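Local coordinates for protein putative C39-like peptidase (Bacillus anthracis, PDB 3ERV) that is of unknown function but probably cleaves peptide bonds as a papain-like cysteine peptidase of the C39-like family, at residues T53-A56 with M57-Q60; I132-L135 with Y136-V139; Q211-Q215 with M216-A220. One frame throughout, in Å; residues are numbered along the deposited sequence.

Interaction 1 of 3, residues T53-A56 with M57-Q60; sequences TSLA and MMLQ
Leu55 meets both Met58 and Leu59, one turn further along helix 50-61. Leu55 CG lies anti to the backbone N (chi1 -176°), beside the carbonyl carbon, and its CD1 branch leans toward the next turn. Its CD1 touches Met58 CE at 3.8 Å. Its CG packs against Leu59 CD1 at 3.9 Å. Met58 bends at chi3 (77°), and its CE meets the forward CD1 branch of Leu55. Leu59 also rests on the backbone, with CG 3.4 Å from Leu55 O. Met57 CE folds back to 3.8 Å from Thr53 O. Four i to i+4 backbone bonds run beneath these side chains, including Leu59 N to Leu55 O at 2.9 Å. The hydroxyls of Thr53 and Ser54 turn to the preceding turn, bonding Gly49 O and Cys50 O. Cys50 is the likely nucleophile of a Cys-His-Asp triad, as in related peptidases. Most of this part of the helix is buried: Leu55 and Leu59 face helix 109-119, Ala56 and Leu59 meet Leu71 of helix 68-74, and Ser54 and Met57 pack on Val181 of strand 177-185.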
ATOM      1  N   THR A  53      -2.023   7.247   2.626  1.00 41.24           N
ATOM      2  CA  THR A  53      -1.706   8.305   1.658  1.00 40.70           C
ATOM      3  C   THR A  53      -1.789   7.784   0.220  1.00 41.09           C
ATOM      4  O   THR A  53      -2.312   8.498  -0.646  1.00 42.09           O
ATOM      5  CB  THR A  53      -0.329   8.981   1.956  1.00 41.71           C
ATOM      6  OG1 THR A  53      -0.345   9.516   3.288  1.00 41.83           O
ATOM      7  CG2 THR A  53      -0.073  10.130   1.000  1.00 39.01           C
ATOM      8  N   SER A  54      -1.267   6.559  -0.035  1.00 41.23           N
ATOM      9  CA  SER A  54      -1.426   5.863  -1.330  1.00 41.27           C
ATOM     10  C   SER A  54      -2.906   5.585  -1.664  1.00 40.38           C
ATOM     11  O   SER A  54      -3.375   5.747  -2.813  1.00 40.18           O
ATOM     12  CB  SER A  54      -0.676   4.514  -1.321  1.00 41.74           C
ATOM     13  OG  SER A  54       0.758   4.676  -1.158  1.00 41.47           O
ATOM     14  N   LEU A  55      -3.625   5.139  -0.645  1.00 38.67           N
ATOM     15  CA  LEU A  55      -5.030   4.951  -0.772  1.00 39.15           C
ATOM     16  C   LEU A  55      -5.723   6.275  -1.124  1.00 38.89           C
ATOM     17  O   LEU A  55      -6.580   6.274  -1.986  1.00 40.52           O
ATOM     18  CB  LEU A  55      -5.645   4.311   0.495  1.00 38.63           C
ATOM     19  CG  LEU A  55      -7.156   4.028   0.286  1.00 39.28           C
ATOM     20  CD1 LEU A  55      -7.394   2.980  -0.839  1.00 36.74           C
ATOM     21  CD2 LEU A  55      -7.847   3.600   1.630  1.00 36.96           C
ATOM     22  N   ALA A  56      -5.339   7.386  -0.489  1.00 37.97           N
ATOM     23  CA  ALA A  56      -5.918   8.677  -0.830  1.00 38.27           C
ATOM     24  C   ALA A  56      -5.747   9.078  -2.316  1.00 39.50           C
ATOM     25  O   ALA A  56      -6.719   9.416  -3.009  1.00 39.56           O
ATOM     26  CB  ALA A  56      -5.411   9.790   0.150  1.00 36.58           C
ATOM     27  N   MET A  57      -4.536   8.943  -2.825  1.00 40.19           N
ATOM     28  CA  MET A  57      -4.253   9.163  -4.257  1.00 41.12           C
ATOM     29  C   MET A  57      -5.140   8.297  -5.167  1.00 41.43           C
ATOM     30  O   MET A  57      -5.673   8.787  -6.187  1.00 42.09           O
ATOM     31  CB  MET A  57      -2.762   8.855  -4.572  1.00 39.71           C
ATOM     32  CG  MET A  57      -1.733   9.938  -4.100  1.00 39.60           C
ATOM     33  SD  MET A  57       0.051   9.631  -4.540  1.00 30.41           S
ATOM     34  CE  MET A  57       0.642   8.764  -3.086  1.00 37.79           C
ATOM     35  N   MET A  58      -5.284   7.017  -4.824  1.00 41.78           N
ATOM     36  CA  MET A  58      -6.116   6.085  -5.600  1.00 41.19           C
ATOM     37  C   MET A  58      -7.564   6.519  -5.591  1.00 41.74           C
ATOM     38  O   MET A  58      -8.209   6.614  -6.665  1.00 43.11           O
ATOM     39  CB  MET A  58      -6.006   4.642  -5.032  1.00 41.53           C
ATOM     40  CG  MET A  58      -6.608   3.435  -5.908  1.00 40.41           C
ATOM     41  SD  MET A  58      -7.117   1.913  -5.018  1.00 31.37           S
ATOM     42  CE  MET A  58      -8.683   2.548  -4.363  1.00 39.86           C
ATOM     43  N   LEU A  59      -8.088   6.778  -4.386  1.00 41.40           N
ATOM     44  CA  LEU A  59      -9.490   7.231  -4.231  1.00 40.39           C
ATOM     45  C   LEU A  59      -9.804   8.551  -4.975  1.00 40.45           C
ATOM     46  O   LEU A  59     -10.843   8.658  -5.638  1.00 40.83           O
ATOM     47  CB  LEU A  59      -9.808   7.401  -2.734  1.00 38.82           C
ATOM     48  CG  LEU A  59      -9.971   6.042  -1.989  1.00 39.31           C
ATOM     49  CD1 LEU A  59     -10.312   6.259  -0.509  1.00 37.40           C
ATOM     50  CD2 LEU A  59     -11.059   5.214  -2.678  1.00 38.49           C
ATOM     51  N   GLN A  60      -8.938   9.557  -4.824  1.00 40.07           N
ATOM     52  CA  GLN A  60      -9.027  10.799  -5.607  1.00 41.82           C
ATOM     53  C   GLN A  60      -9.107  10.561  -7.111  1.00 42.61           C
ATOM     54  O   GLN A  60      -9.995  11.112  -7.786  1.00 44.09           O
ATOM     55  CB  GLN A  60      -7.844  11.739  -5.299  1.00 41.39           C
ATOM     56  CG  GLN A  60      -7.958  12.312  -3.943  1.00 43.05           C
ATOM     57  CD  GLN A  60      -6.796  13.201  -3.570  1.00 49.89           C
ATOM     58  OE1 GLN A  60      -5.924  13.504  -4.409  1.00 47.39           O
ATOM     59  NE2 GLN A  60      -6.772  13.642  -2.291  1.00 48.38           N
TER

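Interaction 2 of 3, residues I132-L135 with Y136-V139; sequences IEEL and YKSV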
ATOM      1  N   ILE A 132       1.456 -10.525 -10.775  1.00 60.87           N
ATOM      2  CA  ILE A 132       1.859  -9.189 -11.211  1.00 61.81           C
ATOM      3  C   ILE A 132       1.150  -8.780 -12.520  1.00 62.28           C
ATOM      4  O   ILE A 132       0.811  -7.602 -12.727  1.00 62.20           O
ATOM      5  CB  ILE A 132       3.413  -9.073 -11.323  1.00 62.26           C
ATOM      6  CG1 ILE A 132       3.871  -7.628 -11.313  1.00 62.38           C
ATOM      7  CG2 ILE A 132       3.943  -9.806 -12.540  1.00 63.09           C
ATOM      8  CD1 ILE A 132       3.442  -6.890 -10.103  1.00 66.65           C
ATOM      9  N   GLU A 133       0.894  -9.748 -13.391  1.00 61.60           N
ATOM     10  CA  GLU A 133       0.364  -9.420 -14.705  1.00 61.42           C
ATOM     11  C   GLU A 133      -1.038  -8.852 -14.606  1.00 60.11           C
ATOM     12  O   GLU A 133      -1.426  -8.010 -15.402  1.00 59.31           O
ATOM     13  CB  GLU A 133       0.334 -10.659 -15.601  1.00 62.40           C
ATOM     14  CG  GLU A 133       1.659 -10.944 -16.286  1.00 67.67           C
ATOM     15  CD  GLU A 133       2.711 -11.431 -15.300  1.00 73.01           C
ATOM     16  OE1 GLU A 133       3.902 -11.070 -15.493  1.00 75.56           O
ATOM     17  OE2 GLU A 133       2.331 -12.147 -14.327  1.00 73.18           O
ATOM     18  N   GLU A 134      -1.807  -9.384 -13.667  1.00 59.07           N
ATOM     19  CA  GLU A 134      -3.105  -8.850 -13.328  1.00 59.81           C
ATOM     20  C   GLU A 134      -2.992  -7.363 -12.973  1.00 58.42           C
ATOM     21  O   GLU A 134      -3.850  -6.561 -13.364  1.00 57.59           O
ATOM     22  CB  GLU A 134      -3.658  -9.572 -12.100  1.00 60.66           C
ATOM     23  CG  GLU A 134      -4.122 -10.969 -12.377  1.00 66.47           C
ATOM     24  CD  GLU A 134      -5.407 -10.930 -13.148  1.00 73.95           C
ATOM     25  OE1 GLU A 134      -5.384 -11.340 -14.339  1.00 74.56           O
ATOM     26  OE2 GLU A 134      -6.420 -10.430 -12.570  1.00 78.04           O
ATOM     27  N   LEU A 135      -1.965  -7.020 -12.202  1.00 56.60           N
ATOM     28  CA  LEU A 135      -1.802  -5.636 -11.761  1.00 56.15           C
ATOM     29  C   LEU A 135      -1.534  -4.730 -12.957  1.00 55.84           C
ATOM     30  O   LEU A 135      -2.107  -3.638 -13.070  1.00 55.52           O
ATOM     31  CB  LEU A 135      -0.715  -5.498 -10.681  1.00 55.64           C
ATOM     32  CG  LEU A 135      -1.137  -5.704  -9.207  1.00 54.74           C
ATOM     33  CD1 LEU A 135      -1.674  -7.109  -8.983  1.00 51.83           C
ATOM     34  CD2 LEU A 135       0.007  -5.411  -8.227  1.00 52.51           C
ATOM     35  N   TYR A 136      -0.688  -5.203 -13.861  1.00 55.82           N
ATOM     36  CA  TYR A 136      -0.382  -4.457 -15.077  1.00 55.91           C
ATOM     37  C   TYR A 136      -1.627  -4.303 -15.975  1.00 54.93           C
ATOM     38  O   TYR A 136      -1.817  -3.266 -16.628  1.00 54.92           O
ATOM     39  CB  TYR A 136       0.776  -5.127 -15.844  1.00 56.07           C
ATOM     40  CG  TYR A 136       2.088  -5.169 -15.079  1.00 56.57           C
ATOM     41  CD1 TYR A 136       2.525  -4.072 -14.357  1.00 57.19           C
ATOM     42  CD2 TYR A 136       2.914  -6.295 -15.127  1.00 55.72           C
ATOM     43  CE1 TYR A 136       3.722  -4.094 -13.666  1.00 57.10           C
ATOM     44  CE2 TYR A 136       4.108  -6.328 -14.467  1.00 57.12           C
ATOM     45  CZ  TYR A 136       4.517  -5.231 -13.726  1.00 58.55           C
ATOM     46  OH  TYR A 136       5.717  -5.266 -13.041  1.00 57.42           O
ATOM     47  N   LYS A 137      -2.475  -5.333 -16.001  1.00 54.31           N
ATOM     48  CA  LYS A 137      -3.720  -5.244 -16.734  1.00 53.90           C
ATOM     49  C   LYS A 137      -4.556  -4.119 -16.152  1.00 52.72           C
ATOM     50  O   LYS A 137      -5.143  -3.343 -16.906  1.00 53.00           O
ATOM     51  CB  LYS A 137      -4.511  -6.550 -16.635  1.00 54.55           C
ATOM     52  CG  LYS A 137      -4.223  -7.550 -17.775  1.00 59.80           C
ATOM     53  CD  LYS A 137      -4.754  -8.959 -17.458  1.00 66.17           C
ATOM     54  CE  LYS A 137      -5.989  -8.927 -16.538  1.00 68.94           C
ATOM     55  NZ  LYS A 137      -7.227  -8.323 -17.143  1.00 68.18           N
ATOM     56  N   SER A 138      -4.636  -4.063 -14.817  1.00 50.60           N
ATOM     57  CA  SER A 138      -5.395  -3.003 -14.126  1.00 50.24           C
ATOM     58  C   SER A 138      -4.894  -1.634 -14.576  1.00 49.19           C
ATOM     59  O   SER A 138      -5.674  -0.774 -14.967  1.00 48.46           O
ATOM     60  CB  SER A 138      -5.263  -3.106 -12.603  1.00 49.56           C
ATOM     61  OG  SER A 138      -5.997  -2.054 -11.952  1.00 50.86           O
ATOM     62  N   VAL A 139      -3.582  -1.447 -14.516  1.00 49.48           N
ATOM     63  CA  VAL A 139      -2.982  -0.173 -14.875  1.00 50.19           C
ATOM     64  C   VAL A 139      -3.265   0.146 -16.340  1.00 51.92           C
ATOM     65  O   VAL A 139      -3.635   1.267 -16.716  1.00 51.22           O
ATOM     66  CB  VAL A 139      -1.463  -0.230 -14.656  1.00 51.04           C
ATOM     67  CG1 VAL A 139      -0.790   1.057 -15.198  1.00 49.70           C
ATOM     68  CG2 VAL A 139      -1.149  -0.508 -13.149  1.00 48.35           C
TER
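Helix 132-140 packs on the antiparallel sheet of this C39-like fold, and its first two turns bring Ile132 and Tyr136 together. Ile132 CG1 lies 3.4 Å from Tyr136 CE2 and 3.5 Å from Tyr136 OH. CG1 sits above the CE2-CZ rim, on the side where Ile132 O lies, and the two side chains cross at a slant. The torsions explain this. Ile132 CG1 is anti to the backbone N (chi1 -161°), while Tyr136 CG sits beside its own backbone N (chi1 -62°), which sends the ring back toward the helix start. Ile132 O lies over one face of that ring, 3.4 Å from Tyr136 CD2. Ile132 O also accepts Tyr136 N at 3.0 Å, so the ring lies against the turn that makes this bond. The phenol is held at its far end by a hydrogen bond to Glu210, and its ring also meets that of Tyr185.

On the solvent side Glu134 and Lys137 lie side by side and point the same way. The contact is mostly with the lysine chain: Glu134 OE1 is 3.3 Å from Lys137 CE. Lys137 NZ is 4.5 Å from Glu134 OE1, beyond a salt bridge, so any attraction is probably modest.

Ser138 OG bonds Gln143 O and Ser222 OG, tying the helix to the following loop and to strand 220-223. Leu135 and Val139 pack on Val145 and Leu182 of the sheet, and Ile132 and Leu135 also touch Trp213. This split between an apolar face and a charged face is that of an amphipathic helix lying on a beta sheet.

Interaction 3 of 3, residues Q211-Q215 with M216-A220; sequences QAWVQ and MGSQA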
ATOM      1  N   GLN A 211       9.619  -8.830  -7.334  1.00 58.71           N
ATOM      2  CA  GLN A 211      10.064  -9.867  -6.395  1.00 57.52           C
ATOM      3  C   GLN A 211       9.875  -9.403  -4.955  1.00 56.51           C
ATOM      4  O   GLN A 211       9.437 -10.175  -4.082  1.00 56.66           O
ATOM      5  CB  GLN A 211      11.535 -10.216  -6.649  1.00 57.64           C
ATOM      6  CG  GLN A 211      11.759 -11.027  -7.910  1.00 58.72           C
ATOM      7  CD  GLN A 211      13.236 -11.170  -8.249  1.00 63.91           C
ATOM      8  OE1 GLN A 211      14.065 -10.314  -7.891  1.00 63.73           O
ATOM      9  NE2 GLN A 211      13.574 -12.248  -8.957  1.00 63.00           N
ATOM     10  N   ALA A 212      10.214  -8.140  -4.716  1.00 55.20           N
ATOM     11  CA  ALA A 212       9.933  -7.482  -3.433  1.00 55.18           C
ATOM     12  C   ALA A 212       8.425  -7.540  -3.087  1.00 54.56           C
ATOM     13  O   ALA A 212       8.051  -7.871  -1.960  1.00 54.46           O
ATOM     14  CB  ALA A 212      10.441  -6.040  -3.458  1.00 53.94           C
ATOM     15  N   TRP A 213       7.587  -7.224  -4.079  1.00 54.63           N
ATOM     16  CA  TRP A 213       6.100  -7.227  -3.945  1.00 54.29           C
ATOM     17  C   TRP A 213       5.587  -8.614  -3.570  1.00 54.45           C
ATOM     18  O   TRP A 213       4.808  -8.773  -2.616  1.00 53.42           O
ATOM     19  CB  TRP A 213       5.417  -6.764  -5.245  1.00 53.35           C
ATOM     20  CG  TRP A 213       3.919  -6.838  -5.165  1.00 54.13           C
ATOM     21  CD1 TRP A 213       3.094  -6.127  -4.322  1.00 54.52           C
ATOM     22  CD2 TRP A 213       3.059  -7.691  -5.938  1.00 56.87           C
ATOM     23  NE1 TRP A 213       1.764  -6.475  -4.549  1.00 54.98           N
ATOM     24  CE2 TRP A 213       1.724  -7.441  -5.518  1.00 55.87           C
ATOM     25  CE3 TRP A 213       3.289  -8.650  -6.937  1.00 57.16           C
ATOM     26  CZ2 TRP A 213       0.636  -8.115  -6.063  1.00 58.16           C
ATOM     27  CZ3 TRP A 213       2.210  -9.322  -7.478  1.00 57.95           C
ATOM     28  CH2 TRP A 213       0.892  -9.039  -7.057  1.00 59.62           C
ATOM     29  N   VAL A 214       6.040  -9.619  -4.325  1.00 54.50           N
ATOM     30  CA  VAL A 214       5.675 -11.019  -4.038  1.00 54.74           C
ATOM     31  C   VAL A 214       6.151 -11.449  -2.635  1.00 54.57           C
ATOM     32  O   VAL A 214       5.427 -12.101  -1.874  1.00 55.35           O
ATOM     33  CB  VAL A 214       6.235 -11.980  -5.129  1.00 54.40           C
ATOM     34  CG1 VAL A 214       6.168 -13.420  -4.634  1.00 53.87           C
ATOM     35  CG2 VAL A 214       5.461 -11.823  -6.441  1.00 53.61           C
ATOM     36  N   GLN A 215       7.375 -11.052  -2.300  1.00 54.75           N
ATOM     37  CA  GLN A 215       7.947 -11.306  -0.975  1.00 54.31           C
ATOM     38  C   GLN A 215       7.143 -10.732   0.185  1.00 54.79           C
ATOM     39  O   GLN A 215       7.058 -11.380   1.223  1.00 55.43           O
ATOM     40  CB  GLN A 215       9.384 -10.777  -0.873  1.00 54.08           C
ATOM     41  CG  GLN A 215       9.985 -11.065   0.479  1.00 54.03           C
ATOM     42  CD  GLN A 215      11.454 -10.730   0.529  1.00 56.36           C
ATOM     43  OE1 GLN A 215      11.876  -9.601   0.286  1.00 55.04           O
ATOM     44  NE2 GLN A 215      12.247 -11.720   0.851  1.00 56.50           N
ATOM     45  N   MET A 216       6.565  -9.534   0.023  1.00 53.48           N
ATOM     46  CA  MET A 216       5.665  -8.989   1.046  1.00 52.34           C
ATOM     47  C   MET A 216       4.241  -9.529   1.011  1.00 51.77           C
ATOM     48  O   MET A 216       3.396  -9.046   1.750  1.00 51.65           O
ATOM     49  CB  MET A 216       5.634  -7.451   1.013  1.00 51.42           C
ATOM     50  CG  MET A 216       6.920  -6.793   1.512  1.00 52.03           C
ATOM     51  SD  MET A 216       7.305  -7.112   3.252  1.00 48.55           S
ATOM     52  CE  MET A 216       5.878  -6.414   4.112  1.00 47.02           C
ATOM     53  N   GLY A 217       3.947 -10.521   0.168  1.00 51.49           N
ATOM     54  CA  GLY A 217       2.669 -11.191   0.277  1.00 49.92           C
ATOM     55  C   GLY A 217       1.777 -10.947  -0.927  1.00 50.03           C
ATOM     56  O   GLY A 217       0.589 -11.257  -0.897  1.00 49.36           O
ATOM     57  N   SER A 218       2.342 -10.375  -1.980  1.00 49.47           N
ATOM     58  CA  SER A 218       1.553 -10.006  -3.166  1.00 49.33           C
ATOM     59  C   SER A 218       0.304  -9.144  -2.829  1.00 48.52           C
ATOM     60  O   SER A 218      -0.758  -9.328  -3.428  1.00 48.33           O
ATOM     61  CB  SER A 218       1.128 -11.279  -3.913  1.00 50.12           C
ATOM     62  OG  SER A 218       2.235 -11.816  -4.623  1.00 50.89           O
ATOM     63  N   GLN A 219       0.439  -8.233  -1.865  1.00 47.98           N
ATOM     64  CA  GLN A 219      -0.705  -7.479  -1.372  1.00 47.92           C
ATOM     65  C   GLN A 219      -1.010  -6.281  -2.283  1.00 47.38           C
ATOM     66  O   GLN A 219      -0.113  -5.478  -2.576  1.00 46.75           O
ATOM     67  CB  GLN A 219      -0.481  -7.002   0.030  1.00 47.54           C
ATOM     68  CG  GLN A 219       0.178  -7.999   0.997  1.00 49.83           C
ATOM     69  CD  GLN A 219       0.151  -7.428   2.404  1.00 49.33           C
ATOM     70  OE1 GLN A 219      -0.847  -6.829   2.784  1.00 50.25           O
ATOM     71  NE2 GLN A 219       1.242  -7.574   3.170  1.00 45.76           N
ATOM     72  N   ALA A 220      -2.263  -6.167  -2.729  1.00 46.49           N
ATOM     73  CA  ALA A 220      -2.628  -5.085  -3.667  1.00 46.80           C
ATOM     74  C   ALA A 220      -4.090  -4.767  -3.659  1.00 47.06           C
ATOM     75  O   ALA A 220      -4.914  -5.655  -3.578  1.00 48.22           O
ATOM     76  CB  ALA A 220      -2.204  -5.419  -5.068  1.00 46.13           C
TER
HETATM   77  O   HOH W   1       2.966  -7.368  -1.159  1.00 45.86           O
HETATM   78  O   HOH W   2       3.009 -13.454  -2.755  1.00 66.33           O
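With chi1 at 176° the indole of Trp213 leaves on the side of its own carbonyl, and chi2 of 64° turns it beneath the chain that leaves helix 206-215. Ser218 CA then lies over the six-membered ring, 3.7 Å from its centroid, in a CH-pi contact. At the ring edge Trp213 NE1 donates to Gln219 O at 2.9 Å. The oxygen is in the indole plane, but the N-H comes from above the carbonyl plane and not onto a lone pair. Ala220 CB also touches Trp213 CZ2. The backbone ends the helix in a Schellman motif. Ser218 N bonds Trp213 O at 3.0 Å, and Gly217 N bonds Val214 O at 3.0 Å. Gly217, with phi 114°, is the C-prime residue, a backbone shape that glycine takes readily. Two waters complete the cap: one bridges Trp213 O and Gln219 N, the other Val214 O and Ser218 OG. Gln219 NE2 bonds Met216 O almost straight, at 3.0 Å, while its OE1 takes the backbone N-H of His109. The carbonyls of Ala212, Trp213 and Val214 thus find donors in the turn, and those of Trp213 and Val214 also in water. The indole is gripped at both face and edge, which fixes its rotation.

How the interactions relate
Interactions 2 and 3 touch: Leu135 CD2 packs 3.5 Å from Trp213 CZ2 and 3.9 Å from Ala220 CB. Helix 132-140 and the end of helix 206-215 thus share one apolar layer on the large sheet. Interaction 1 stands apart, with centres about 18 Å from interaction 2 and about 19 Å from interaction 3, which is across the chain's centre. It is the most buried, and its side chains meet through aliphatic groups and a methionine methyl. Interaction 2 is half buried and adds a charged outer face. Interaction 3 is also partly buried but differs in kind: it stops a helix, using glycine, waters and an indole N-H, where 53-60 and 132-139 lie within theirs.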